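Local coordinates for DUF4276 family protein (Pyrococcus horikoshii, PDB 2P62), which is of unknown function but belongs to a family grouped with the Toprim-like proteins, so a nucleic-acid-related role is conceivable, at residues F37-R45 with S77-L87; V89-V98 with G128-N138. All coordinates share one frame; numbering follows the deposited sequence.

Both contacts belong to one mixed beta-sheet fold with helices packed on it, and their centres lie about 18 Å apart. Both segments of contact 1 precede those of contact 2: the short helix 39-42 meets the C-terminal half of helix 71-84 and the turn after it, near the edge of the molecule. The chain then runs directly from that helix into strand 89-97, which pairs in parallel with strand 129-136 in contact 2, closer to the centre of the chain. They touch through Val89, against Trp42 and Val78, and through Val82, against Val129. One apolar layer thus continues from the helix pair onto the start of the parallel strands.

Contact 1 (F37-R45 with S77-L87); sequences FPIGKWGFR and SVLDSVKLGLL
Leu87 lays its CD1 methyl over one face of the Trp42 indole, 3.9 Å from the centroid of the five-membered ring and 16° off the ring normal, a CH-pi contact. Its other methyl, CD2, reaches 3.4 Å from Trp42 CZ2, and Val78 CG2 comes obliquely to CE3 of the same indole. The Trp42 CB points away from helix 71-84, but chi1 of -69° and chi2 of 90° together bring the ring back to these side chains. Phe37, poorly ordered, points its edge, CD2 foremost, at the opposite face toward the rim, and Trp42 CB sits over the centre of the Phe44 ring.

The polar links flank this apolar core. Lys41 bends at chi3 and crosses Leu86 at about a right angle, so that NZ donates to Leu86 O at 2.8 Å. Ser81 OG stands 2.7 Å from Lys41 O and 3.0 Å from Ser77 O, and its single proton could serve either carbonyl. Ser77 OG, bonded to Lys73 O, lies 3.3 Å from Gly43 CA, leaving the glycine close against the helix.

Farther out, Ile3, Leu5 and Val89 also pack on Trp42. Gly85, with positive phi, ends helix 71-84 in a Schellman motif, after which Leu86 returns to Lys41 and Leu87 to Trp42. The helix joins parallel strands 58-63 and 89-97 past strand 2-7, a beta-alpha-beta crossover.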
loop_
_atom_site.group_PDB
_atom_site.type_symbol
_atom_site.label_atom_id
_atom_site.label_comp_id
_atom_site.label_asym_id
_atom_site.label_seq_id
_atom_site.Cartn_x
_atom_site.Cartn_y
_atom_site.Cartn_z
ATOM N N PHE A 37 9.718 -14.567 -16.386
ATOM C CA PHE A 37 9.479 -13.978 -17.699
ATOM C C PHE A 37 10.776 -13.460 -18.311
ATOM O O PHE A 37 11.327 -12.458 -17.860
ATOM C CB PHE A 37 8.464 -12.835 -17.593
ATOM C CG PHE A 37 7.069 -13.287 -17.264
ATOM C CD1 PHE A 37 6.757 -13.769 -15.998
ATOM C CD2 PHE A 37 6.069 -13.254 -18.232
ATOM C CE1 PHE A 37 5.470 -14.212 -15.697
ATOM C CE2 PHE A 37 4.780 -13.695 -17.943
ATOM C CZ PHE A 37 4.480 -14.176 -16.672
ATOM N N PRO A 38 11.279 -14.140 -19.356
ATOM C CA PRO A 38 12.523 -13.728 -20.018
ATOM C C PRO A 38 12.449 -12.322 -20.607
ATOM O O PRO A 38 11.800 -12.099 -21.631
ATOM C CB PRO A 38 12.715 -14.802 -21.089
ATOM C CG PRO A 38 11.306 -15.194 -21.426
ATOM C CD PRO A 38 10.662 -15.277 -20.061
ATOM N N ILE A 39 13.121 -11.377 -19.954
ATOM C CA ILE A 39 13.126 -9.991 -20.401
ATOM C C ILE A 39 13.358 -9.886 -21.907
ATOM O O ILE A 39 12.753 -9.055 -22.584
ATOM C CB ILE A 39 14.213 -9.172 -19.658
ATOM C CG1 ILE A 39 14.173 -7.710 -20.121
ATOM C CG2 ILE A 39 15.583 -9.797 -19.888
ATOM C CD1 ILE A 39 15.178 -6.816 -19.428
ATOM N N GLY A 40 14.228 -10.741 -22.428
ATOM C CA GLY A 40 14.515 -10.715 -23.849
ATOM C C GLY A 40 13.275 -10.843 -24.709
ATOM O O GLY A 40 13.266 -10.400 -25.860
ATOM N N LYS A 41 12.222 -11.440 -24.157
ATOM C CA LYS A 41 10.989 -11.627 -24.909
ATOM C C LYS A 41 9.858 -10.690 -24.511
ATOM O O LYS A 41 9.106 -10.228 -25.370
ATOM C CB LYS A 41 10.530 -13.082 -24.801
ATOM C CG LYS A 41 11.520 -14.051 -25.413
ATOM C CD LYS A 41 10.856 -15.323 -25.909
ATOM C CE LYS A 41 10.266 -16.142 -24.783
ATOM N NZ LYS A 41 9.770 -17.447 -25.301
ATOM N N TRP A 42 9.743 -10.402 -23.218
ATOM C CA TRP A 42 8.691 -9.517 -22.730
ATOM C C TRP A 42 9.112 -8.062 -22.575
ATOM O O TRP A 42 8.275 -7.163 -22.653
ATOM C CB TRP A 42 8.145 -10.019 -21.396
ATOM C CG TRP A 42 7.376 -11.288 -21.509
ATOM C CD1 TRP A 42 7.865 -12.559 -21.415
ATOM C CD2 TRP A 42 5.969 -11.413 -21.732
ATOM N NE1 TRP A 42 6.848 -13.469 -21.563
ATOM C CE2 TRP A 42 5.673 -12.792 -21.762
ATOM C CE3 TRP A 42 4.929 -10.492 -21.915
ATOM C CZ2 TRP A 42 4.375 -13.275 -21.960
ATOM C CZ3 TRP A 42 3.639 -10.974 -22.112
ATOM C CH2 TRP A 42 3.376 -12.354 -22.134
ATOM N N GLY A 43 10.400 -7.827 -22.343
ATOM C CA GLY A 43 10.875 -6.464 -22.188
ATOM C C GLY A 43 10.555 -5.856 -20.836
ATOM O O GLY A 43 10.575 -4.634 -20.674
ATOM N N PHE A 44 10.257 -6.707 -19.860
ATOM C CA PHE A 44 9.944 -6.245 -18.511
ATOM C C PHE A 44 11.233 -5.857 -17.788
ATOM O O PHE A 44 12.332 -6.203 -18.230
ATOM C CB PHE A 44 9.219 -7.349 -17.729
ATOM C CG PHE A 44 7.862 -7.702 -18.285
ATOM C CD1 PHE A 44 7.258 -8.917 -17.962
ATOM C CD2 PHE A 44 7.187 -6.826 -19.131
ATOM C CE1 PHE A 44 6.003 -9.260 -18.480
ATOM C CE2 PHE A 44 5.935 -7.156 -19.653
ATOM C CZ PHE A 44 5.342 -8.376 -19.325
ATOM N N ARG A 45 11.099 -5.126 -16.683
ATOM C CA ARG A 45 12.266 -4.714 -15.913
ATOM C C ARG A 45 12.810 -5.883 -15.101
ATOM O O ARG A 45 12.114 -6.878 -14.881
ATOM C CB ARG A 45 11.925 -3.547 -14.985
ATOM C CG ARG A 45 10.796 -3.820 -14.016
ATOM C CD ARG A 45 10.574 -2.645 -13.066
ATOM N NE ARG A 45 10.381 -1.377 -13.771
ATOM C CZ ARG A 45 11.367 -0.582 -14.183
ATOM N NH1 ARG A 45 11.090 0.550 -14.818
ATOM N NH2 ARG A 45 12.631 -0.908 -13.949
ATOM N N SER A 77 9.174 -5.264 -27.566
ATOM C CA SER A 77 9.626 -6.608 -27.265
ATOM C C SER A 77 8.546 -7.628 -27.582
ATOM O O SER A 77 8.747 -8.509 -28.414
ATOM C CB SER A 77 9.999 -6.737 -25.789
ATOM O OG SER A 77 10.902 -5.732 -25.388
ATOM N N VAL A 78 7.401 -7.513 -26.914
ATOM C CA VAL A 78 6.312 -8.465 -27.120
ATOM C C VAL A 78 5.970 -8.613 -28.606
ATOM O O VAL A 78 5.914 -9.731 -29.124
ATOM C CB VAL A 78 5.034 -8.070 -26.311
ATOM C CG1 VAL A 78 3.926 -9.052 -26.591
ATOM C CG2 VAL A 78 5.329 -8.070 -24.811
ATOM N N LEU A 79 5.771 -7.488 -29.288
ATOM C CA LEU A 79 5.455 -7.479 -30.716
ATOM C C LEU A 79 6.528 -8.174 -31.552
ATOM O O LEU A 79 6.217 -8.945 -32.458
ATOM C CB LEU A 79 5.287 -6.039 -31.200
ATOM C CG LEU A 79 3.901 -5.433 -31.404
ATOM C CD1 LEU A 79 2.907 -5.959 -30.397
ATOM C CD2 LEU A 79 4.037 -3.930 -31.312
ATOM N N ASP A 80 7.794 -7.885 -31.270
ATOM C CA ASP A 80 8.880 -8.518 -32.017
ATOM C C ASP A 80 8.879 -10.022 -31.708
ATOM O O ASP A 80 9.025 -10.852 -32.610
ATOM C CB ASP A 80 10.234 -7.880 -31.657
ATOM C CG ASP A 80 10.438 -6.498 -32.310
ATOM O OD1 ASP A 80 11.276 -5.723 -31.804
ATOM O OD2 ASP A 80 9.787 -6.186 -33.340
ATOM N N SER A 81 8.697 -10.377 -30.439
ATOM C CA SER A 81 8.662 -11.785 -30.063
ATOM C C SER A 81 7.514 -12.481 -30.801
ATOM O O SER A 81 7.655 -13.623 -31.236
ATOM C CB SER A 81 8.488 -11.935 -28.545
ATOM O OG SER A 81 9.569 -11.341 -27.841
ATOM N N VAL A 82 6.381 -11.800 -30.951
ATOM C CA VAL A 82 5.254 -12.401 -31.654
ATOM C C VAL A 82 5.588 -12.568 -33.143
ATOM O O VAL A 82 5.269 -13.590 -33.747
ATOM C CB VAL A 82 3.957 -11.551 -31.499
ATOM C CG1 VAL A 82 2.829 -12.143 -32.351
ATOM C CG2 VAL A 82 3.531 -11.513 -30.041
ATOM N N LYS A 83 6.236 -11.573 -33.735
ATOM C CA LYS A 83 6.587 -11.676 -35.146
ATOM C C LYS A 83 7.507 -12.880 -35.354
ATOM O O LYS A 83 7.350 -13.632 -36.314
ATOM C CB LYS A 83 7.297 -10.409 -35.629
ATOM C CG LYS A 83 7.431 -10.337 -37.149
ATOM C CD LYS A 83 8.629 -9.507 -37.604
ATOM C CE LYS A 83 8.527 -8.049 -37.173
ATOM N NZ LYS A 83 9.756 -7.282 -37.547
ATOM N N LEU A 84 8.462 -13.051 -34.444
ATOM C CA LEU A 84 9.420 -14.150 -34.500
ATOM C C LEU A 84 8.798 -15.485 -34.104
ATOM O O LEU A 84 9.366 -16.539 -34.378
ATOM C CB LEU A 84 10.615 -13.855 -33.584
ATOM C CG LEU A 84 11.539 -12.710 -34.018
ATOM C CD1 LEU A 84 12.537 -12.383 -32.915
ATOM C CD2 LEU A 84 12.263 -13.113 -35.291
ATOM N N GLY A 85 7.635 -15.438 -33.456
ATOM C CA GLY A 85 6.968 -16.661 -33.037
ATOM C C GLY A 85 7.497 -17.241 -31.731
ATOM O O GLY A 85 7.463 -18.456 -31.542
ATOM N N LEU A 86 7.966 -16.373 -30.831
ATOM C CA LEU A 86 8.517 -16.767 -29.532
ATOM C C LEU A 86 7.537 -16.542 -28.366
ATOM O O LEU A 86 7.797 -16.964 -27.242
ATOM C CB LEU A 86 9.812 -15.988 -29.260
ATOM C CG LEU A 86 10.813 -15.892 -30.420
ATOM C CD1 LEU A 86 12.029 -15.070 -29.995
ATOM C CD2 LEU A 86 11.232 -17.294 -30.858
ATOM N N LEU A 87 6.432 -15.851 -28.633
ATOM C CA LEU A 87 5.415 -15.580 -27.620
ATOM C C LEU A 87 4.038 -15.782 -28.213
ATOM O O LEU A 87 3.776 -15.383 -29.350
ATOM C CB LEU A 87 5.507 -14.144 -27.099
ATOM C CG LEU A 87 6.294 -13.924 -25.803
ATOM C CD1 LEU A 87 6.258 -12.457 -25.415
ATOM C CD2 LEU A 87 5.698 -14.777 -24.691
HETATM O O HOH W 1 12.007 -9.560 -28.243
#

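Contact 2 (V89-V98 with G128-N138)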
loop_
_atom_site.group_PDB
_atom_site.type_symbol
_atom_site.label_atom_id
_atom_site.label_comp_id
_atom_site.label_asym_id
_atom_site.label_seq_id
_atom_site.Cartn_x
_atom_site.Cartn_y
_atom_site.Cartn_z
ATOM N N VAL A 89 1.193 -14.272 -27.682
ATOM C CA VAL A 89 0.356 -13.154 -27.274
ATOM C C VAL A 89 -0.537 -12.732 -28.431
ATOM O O VAL A 89 -0.063 -12.501 -29.540
ATOM C CB VAL A 89 1.217 -11.953 -26.809
ATOM C CG1 VAL A 89 0.353 -10.705 -26.655
ATOM C CG2 VAL A 89 1.873 -12.281 -25.486
ATOM N N GLU A 90 -1.832 -12.638 -28.162
ATOM C CA GLU A 90 -2.793 -12.266 -29.190
ATOM C C GLU A 90 -3.494 -10.935 -28.920
ATOM O O GLU A 90 -4.048 -10.324 -29.831
ATOM C CB GLU A 90 -3.832 -13.378 -29.352
ATOM C CG GLU A 90 -4.813 -13.512 -28.211
ATOM C CD GLU A 90 -5.717 -14.726 -28.389
ATOM O OE1 GLU A 90 -5.781 -15.270 -29.513
ATOM O OE2 GLU A 90 -6.367 -15.132 -27.407
ATOM N N GLU A 91 -3.497 -10.492 -27.672
ATOM C CA GLU A 91 -4.126 -9.223 -27.360
ATOM C C GLU A 91 -3.341 -8.497 -26.282
ATOM O O GLU A 91 -2.738 -9.111 -25.397
ATOM C CB GLU A 91 -5.596 -9.409 -26.912
ATOM C CG GLU A 91 -6.452 -10.218 -27.891
ATOM C CD GLU A 91 -7.934 -10.287 -27.541
ATOM O OE1 GLU A 91 -8.278 -10.481 -26.349
ATOM O OE2 GLU A 91 -8.764 -10.167 -28.478
ATOM N N VAL A 92 -3.334 -7.178 -26.397
ATOM C CA VAL A 92 -2.667 -6.329 -25.437
ATOM C C VAL A 92 -3.625 -5.200 -25.097
ATOM O O VAL A 92 -4.156 -4.526 -25.985
ATOM C CB VAL A 92 -1.356 -5.717 -25.995
ATOM C CG1 VAL A 92 -0.779 -4.757 -24.969
ATOM C CG2 VAL A 92 -0.335 -6.815 -26.303
ATOM N N TYR A 93 -3.860 -5.018 -23.801
ATOM C CA TYR A 93 -4.739 -3.966 -23.311
ATOM C C TYR A 93 -3.892 -2.910 -22.616
ATOM O O TYR A 93 -3.031 -3.232 -21.809
ATOM C CB TYR A 93 -5.771 -4.543 -22.327
ATOM C CG TYR A 93 -6.734 -5.507 -22.972
ATOM C CD1 TYR A 93 -6.367 -6.836 -23.198
ATOM C CD2 TYR A 93 -7.974 -5.074 -23.452
ATOM C CE1 TYR A 93 -7.194 -7.704 -23.895
ATOM C CE2 TYR A 93 -8.818 -5.944 -24.156
ATOM C CZ TYR A 93 -8.418 -7.256 -24.379
ATOM O OH TYR A 93 -9.197 -8.121 -25.127
ATOM N N VAL A 94 -4.115 -1.646 -22.943
ATOM C CA VAL A 94 -3.365 -0.575 -22.304
ATOM C C VAL A 94 -4.387 0.351 -21.656
ATOM O O VAL A 94 -5.128 1.038 -22.347
ATOM C CB VAL A 94 -2.510 0.186 -23.334
ATOM C CG1 VAL A 94 -1.673 1.258 -22.631
ATOM C CG2 VAL A 94 -1.589 -0.791 -24.062
ATOM N N VAL A 95 -4.432 0.345 -20.327
ATOM C CA VAL A 95 -5.388 1.143 -19.571
ATOM C C VAL A 95 -4.757 2.324 -18.865
ATOM O O VAL A 95 -3.771 2.176 -18.137
ATOM C CB VAL A 95 -6.100 0.270 -18.528
ATOM C CG1 VAL A 95 -7.045 1.120 -17.668
ATOM C CG2 VAL A 95 -6.858 -0.851 -19.251
ATOM N N ARG A 96 -5.345 3.494 -19.075
ATOM C CA ARG A 96 -4.848 4.722 -18.475
ATOM C C ARG A 96 -6.000 5.672 -18.201
ATOM O O ARG A 96 -6.978 5.701 -18.947
ATOM C CB ARG A 96 -3.841 5.407 -19.415
ATOM C CG ARG A 96 -3.244 6.679 -18.813
ATOM C CD ARG A 96 -2.216 7.337 -19.709
ATOM N NE ARG A 96 -2.828 8.055 -20.830
ATOM C CZ ARG A 96 -2.147 8.776 -21.718
ATOM N NH1 ARG A 96 -0.829 8.883 -21.626
ATOM N NH2 ARG A 96 -2.784 9.386 -22.703
ATOM N N ASP A 97 -5.898 6.444 -17.125
ATOM C CA ASP A 97 -6.950 7.405 -16.820
ATOM C C ASP A 97 -7.057 8.338 -18.020
ATOM O O ASP A 97 -6.069 8.592 -18.713
ATOM C CB ASP A 97 -6.611 8.276 -15.601
ATOM C CG ASP A 97 -6.530 7.497 -14.306
ATOM O OD1 ASP A 97 -7.249 6.480 -14.154
ATOM O OD2 ASP A 97 -5.761 7.935 -13.417
ATOM N N VAL A 98 -8.257 8.850 -18.248
ATOM C CA VAL A 98 -8.512 9.788 -19.325
ATOM C C VAL A 98 -7.757 11.098 -19.053
ATOM O O VAL A 98 -7.232 11.716 -19.971
ATOM C CB VAL A 98 -10.039 10.041 -19.438
ATOM C CG1 VAL A 98 -10.326 11.181 -20.397
ATOM C CG2 VAL A 98 -10.738 8.758 -19.893
ATOM N N GLY A 128 -0.320 -9.065 -36.153
ATOM C CA GLY A 128 -1.361 -10.013 -35.791
ATOM C C GLY A 128 -1.853 -9.873 -34.359
ATOM O O GLY A 128 -2.639 -10.691 -33.883
ATOM N N VAL A 129 -1.400 -8.836 -33.663
ATOM C CA VAL A 129 -1.799 -8.615 -32.270
ATOM C C VAL A 129 -2.799 -7.466 -32.120
ATOM O O VAL A 129 -2.557 -6.358 -32.601
ATOM C CB VAL A 129 -0.549 -8.313 -31.381
ATOM C CG1 VAL A 129 -0.975 -7.910 -29.980
ATOM C CG2 VAL A 129 0.366 -9.540 -31.322
ATOM N N LYS A 130 -3.916 -7.732 -31.442
ATOM C CA LYS A 130 -4.928 -6.704 -31.213
ATOM C C LYS A 130 -4.582 -5.847 -29.994
ATOM O O LYS A 130 -4.601 -6.324 -28.865
ATOM C CB LYS A 130 -6.311 -7.336 -31.013
ATOM C CG LYS A 130 -6.947 -7.873 -32.274
ATOM C CD LYS A 130 -8.359 -8.355 -32.008
ATOM C CE LYS A 130 -8.926 -9.030 -33.241
ATOM N NZ LYS A 130 -7.988 -10.085 -33.715
ATOM N N ILE A 131 -4.265 -4.579 -30.226
ATOM C CA ILE A 131 -3.927 -3.674 -29.137
ATOM C C ILE A 131 -5.131 -2.794 -28.797
ATOM O O ILE A 131 -5.641 -2.052 -29.641
ATOM C CB ILE A 131 -2.706 -2.819 -29.516
ATOM C CG1 ILE A 131 -1.530 -3.755 -29.847
ATOM C CG2 ILE A 131 -2.335 -1.891 -28.354
ATOM C CD1 ILE A 131 -0.293 -3.090 -30.519
ATOM N N TYR A 132 -5.591 -2.897 -27.555
ATOM C CA TYR A 132 -6.745 -2.135 -27.118
ATOM C C TYR A 132 -6.416 -0.991 -26.183
ATOM O O TYR A 132 -6.110 -1.193 -25.011
ATOM C CB TYR A 132 -7.764 -3.049 -26.430
ATOM C CG TYR A 132 -8.438 -4.048 -27.339
ATOM C CD1 TYR A 132 -9.570 -3.696 -28.080
ATOM C CD2 TYR A 132 -7.961 -5.365 -27.443
ATOM C CE1 TYR A 132 -10.212 -4.627 -28.893
ATOM C CE2 TYR A 132 -8.600 -6.299 -28.259
ATOM C CZ TYR A 132 -9.723 -5.923 -28.975
ATOM O OH TYR A 132 -10.368 -6.850 -29.760
ATOM N N PRO A 133 -6.440 0.234 -26.703
ATOM C CA PRO A 133 -6.148 1.372 -25.829
ATOM C C PRO A 133 -7.459 1.756 -25.132
ATOM O O PRO A 133 -8.486 1.948 -25.781
ATOM C CB PRO A 133 -5.614 2.435 -26.792
ATOM C CG PRO A 133 -6.241 2.077 -28.116
ATOM C CD PRO A 133 -6.306 0.575 -28.132
ATOM N N TYR A 134 -7.434 1.830 -23.807
ATOM C CA TYR A 134 -8.645 2.156 -23.073
ATOM C C TYR A 134 -8.460 3.239 -22.022
ATOM O O TYR A 134 -7.544 3.177 -21.205
ATOM C CB TYR A 134 -9.197 0.885 -22.425
ATOM C CG TYR A 134 -10.511 1.069 -21.711
ATOM C CD1 TYR A 134 -10.552 1.368 -20.349
ATOM C CD2 TYR A 134 -11.720 0.968 -22.404
ATOM C CE1 TYR A 134 -11.769 1.561 -19.691
ATOM C CE2 TYR A 134 -12.941 1.162 -21.755
ATOM C CZ TYR A 134 -12.956 1.455 -20.402
ATOM O OH TYR A 134 -14.157 1.632 -19.756
ATOM N N GLY A 135 -9.341 4.237 -22.055
ATOM C CA GLY A 135 -9.280 5.321 -21.091
ATOM C C GLY A 135 -10.238 5.049 -19.945
ATOM O O GLY A 135 -11.427 4.845 -20.178
ATOM N N MET A 136 -9.727 5.037 -18.715
ATOM C CA MET A 136 -10.548 4.778 -17.537
ATOM C C MET A 136 -11.170 6.053 -16.969
ATOM O O MET A 136 -10.549 7.114 -16.949
ATOM C CB MET A 136 -9.705 4.100 -16.452
ATOM C CG MET A 136 -10.455 3.766 -15.155
ATOM S SD MET A 136 -11.672 2.433 -15.321
ATOM C CE MET A 136 -10.574 1.125 -15.778
ATOM N N GLY A 137 -12.407 5.943 -16.510
ATOM C CA GLY A 137 -13.069 7.098 -15.939
ATOM C C GLY A 137 -13.904 7.905 -16.913
ATOM O O GLY A 137 -14.100 9.099 -16.705
ATOM N N ASN A 138 -14.401 7.280 -17.974
ATOM C CA ASN A 138 -15.220 8.018 -18.930
ATOM C C ASN A 138 -16.682 8.040 -18.497
ATOM O O ASN A 138 -17.500 7.253 -18.977
ATOM C CB ASN A 138 -15.108 7.420 -20.335
ATOM C CG ASN A 138 -14.361 8.333 -21.293
ATOM O OD1 ASN A 138 -14.623 9.541 -21.346
ATOM N ND2 ASN A 138 -13.435 7.765 -22.065
HETATM O O HOH W 2 -5.189 -11.048 -32.213
#
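Tyr93 lies alongside Tyr132, both side chains pointing the same way, with ring planes only 10° apart but slid so far that they barely overlap; the centroids are 4.9 Å apart. The closest approach, Tyr93 CE2 to Tyr132 CD2, is 3.4 Å. Tyr93 OH donates to Glu91 OE1 at 2.8 Å, meeting it from above the carboxylate plane, and Lys4 forms a salt bridge to that same oxygen. Glu91 OE2 sits at the edge of the Tyr132 ring, 3.9 Å from CE2. Arg238 and Leu235 of helix 233-239 pack on this tyrosine-bearing face.

Val95 CG1 meets Met136 CE at 4.0 Å, where the methionine bends at chi2 (70°) and chi3. On the other face Val92 CG2 touches Val129 CG1, Ile131 and Pro133 pack toward helix 104-109, and Arg96 makes a cation-pi contact with Trp107.

Between the two faces the backbones form a parallel ladder of eight hydrogen bonds, from Lys130 N to Glu90 O through Val98 N to Met136 O. Tyr132 N to Val92 O is the shortest, at 2.7 Å. Glu91 thus fixes the Tyr93 hydroxyl, while packing against Tyr93 and backbone bonds hold Tyr132; across the sheet, Val92, Val129 and Ile131 meet through aliphatic packing alone.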